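Local structure of sensor protein kinase HptS (Staphylococcus aureus, 6LKH) at residues Lys18-Phe23 with Leu50-Gln55. The protein is a sensor histidine kinase that probably autophosphorylates in response to extracellular hexose phosphate and passes the phosphate to a partner response regulator. Sequence-based numbering, arbitrary orientation.
Sequences KQIQTF and LKLIHQ
Leu52 reaches across to Phe23 and sets one methyl, CD2, over a face of the aromatic ring. The evidence for a CH-pi contact is a separation of 4.2 Å between Leu52 CD2 and the ring centroid, only 24° from the ring normal. The methyl is not centred, however: its closest approach is to Phe23 CG, at 3.8 Å, so it leans toward the rim where the ring joins its chain. Leu52 CG stands anti to the backbone N (chi1 172°), which carries the forked end out toward residues 18-23. There the branches divide the work. Leu52 CD2 also lies 4.4 Å from Ile20 CG1. Leu52 CD1 packs instead against the helix backbone, 3.8 Å from Gln19 O, and touches Gln19 CB.

One turn before Phe23, the polar end of the contact begins. Gln19 bends at its second torsion and donates from NE2 to the backbone oxygen Gln55 O at 2.9 Å. The acceptor lies close to the plane of the Gln19 amide, but the N-H...O angle of 137° is far from straight and the donor sits above the Gln55 carbonyl plane, not on a lone pair. The bond thus joins a side chain of one helix to main chain just past the other's C-terminal end.

The arrangement packs helix 2-26 beside helix 39-53. Ile20 also touches Ser87 and His89 of strand 84-92, while Ile53 touches Leu60 and Tyr62 of strand 59-66, so both helices rest on the same four-stranded antiparallel sheet, consistent with the membrane-distal module of a double Cache (dCACHE) sensor domain, in which a long N-terminal helix runs alongside two PAS-like sheets.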
# COMPACT_ATOMS: atom_id res chain seq x y z
N LYS C 18 -10.18 -36.10 -17.46
CA LYS C 18 -9.68 -37.42 -17.08
C LYS C 18 -8.19 -37.54 -17.37
O LYS C 18 -7.42 -38.02 -16.53
CB LYS C 18 -10.50 -38.48 -17.82
CG LYS C 18 -10.65 -39.80 -17.12
CD LYS C 18 -11.84 -40.56 -17.69
CE LYS C 18 -11.73 -42.05 -17.44
NZ LYS C 18 -12.78 -42.80 -18.18
N GLN C 19 -7.75 -37.06 -18.54
CA GLN C 19 -6.35 -37.20 -18.92
C GLN C 19 -5.46 -36.27 -18.11
O GLN C 19 -4.30 -36.61 -17.83
CB GLN C 19 -6.18 -36.92 -20.41
CG GLN C 19 -6.95 -37.87 -21.31
CD GLN C 19 -6.22 -38.17 -22.61
OE1 GLN C 19 -5.34 -39.03 -22.64
NE2 GLN C 19 -6.59 -37.48 -23.67
N ILE C 20 -5.96 -35.10 -17.73
CA ILE C 20 -5.18 -34.19 -16.90
C ILE C 20 -4.90 -34.82 -15.54
O ILE C 20 -3.77 -34.81 -15.05
CB ILE C 20 -5.90 -32.83 -16.76
CG1 ILE C 20 -5.96 -32.14 -18.12
CG2 ILE C 20 -5.19 -31.95 -15.72
CD1 ILE C 20 -6.67 -30.78 -18.13
N GLN C 21 -5.94 -35.38 -14.92
CA GLN C 21 -5.75 -36.04 -13.63
C GLN C 21 -4.76 -37.19 -13.75
O GLN C 21 -3.89 -37.36 -12.89
CB GLN C 21 -7.10 -36.54 -13.09
CG GLN C 21 -8.14 -35.44 -12.91
CD GLN C 21 -7.63 -34.26 -12.10
OE1 GLN C 21 -6.76 -34.41 -11.24
NE2 GLN C 21 -8.16 -33.07 -12.37
N THR C 22 -4.86 -37.97 -14.83
CA THR C 22 -3.88 -39.03 -15.06
C THR C 22 -2.47 -38.46 -15.15
O THR C 22 -1.52 -39.05 -14.61
CB THR C 22 -4.23 -39.79 -16.35
OG1 THR C 22 -5.49 -40.46 -16.19
CG2 THR C 22 -3.15 -40.81 -16.69
N PHE C 23 -2.32 -37.33 -15.75
CA PHE C 23 -1.02 -36.74 -15.88
C PHE C 23 -0.41 -36.34 -14.58
O PHE C 23 0.74 -36.41 -14.44
CB PHE C 23 -1.09 -35.54 -16.82
CG PHE C 23 0.08 -34.64 -16.79
CD1 PHE C 23 0.12 -33.66 -15.91
CD2 PHE C 23 1.09 -34.81 -17.62
CE1 PHE C 23 1.16 -32.84 -15.85
CE2 PHE C 23 2.13 -34.00 -17.57
CZ PHE C 23 2.16 -33.01 -16.68
N LEU C 50 3.56 -31.00 -23.43
CA LEU C 50 3.13 -30.96 -24.83
C LEU C 50 2.55 -32.31 -25.26
O LEU C 50 1.61 -32.34 -26.07
CB LEU C 50 4.29 -30.55 -25.72
CG LEU C 50 4.74 -29.09 -25.56
CD1 LEU C 50 6.13 -28.84 -26.15
CD2 LEU C 50 3.72 -28.17 -26.21
N LYS C 51 3.09 -33.41 -24.75
CA LYS C 51 2.50 -34.72 -25.01
C LYS C 51 1.04 -34.75 -24.59
O LYS C 51 0.18 -35.28 -25.30
CB LYS C 51 3.29 -35.81 -24.29
CG LYS C 51 2.84 -37.24 -24.59
CD LYS C 51 3.86 -38.28 -24.12
CE LYS C 51 3.88 -38.41 -22.60
NZ LYS C 51 4.94 -39.35 -22.12
N LEU C 52 0.73 -34.16 -23.43
CA LEU C 52 -0.64 -34.12 -22.93
C LEU C 52 -1.52 -33.23 -23.81
O LEU C 52 -2.65 -33.60 -24.14
CB LEU C 52 -0.63 -33.63 -21.49
CG LEU C 52 -1.98 -33.32 -20.84
CD1 LEU C 52 -2.81 -34.58 -20.69
CD2 LEU C 52 -1.77 -32.65 -19.49
N ILE C 53 -1.02 -32.04 -24.17
CA ILE C 53 -1.79 -31.09 -24.97
C ILE C 53 -2.34 -31.75 -26.23
O ILE C 53 -3.43 -31.41 -26.70
CB ILE C 53 -0.93 -29.86 -25.31
CG1 ILE C 53 -0.56 -29.08 -24.05
CG2 ILE C 53 -1.61 -28.96 -26.33
CD1 ILE C 53 -1.74 -28.60 -23.23
N HIS C 54 -1.58 -32.69 -26.81
CA HIS C 54 -1.90 -33.22 -28.13
C HIS C 54 -2.51 -34.61 -28.09
O HIS C 54 -2.78 -35.18 -29.16
CB HIS C 54 -0.66 -33.22 -29.00
CG HIS C 54 -0.23 -31.85 -29.40
ND1 HIS C 54 0.85 -31.21 -28.84
CD2 HIS C 54 -0.77 -30.97 -30.28
CE1 HIS C 54 0.98 -30.01 -29.37
NE2 HIS C 54 0.00 -29.83 -30.24
N GLN C 55 -2.74 -35.17 -26.91
CA GLN C 55 -3.65 -36.30 -26.76
C GLN C 55 -5.11 -35.87 -26.75
O GLN C 55 -5.99 -36.67 -26.41
CB GLN C 55 -3.32 -37.07 -25.48
CG GLN C 55 -2.03 -37.88 -25.54
CD GLN C 55 -1.64 -38.44 -24.19
OE1 GLN C 55 -2.27 -38.13 -23.17
NE2 GLN C 55 -0.61 -39.28 -24.16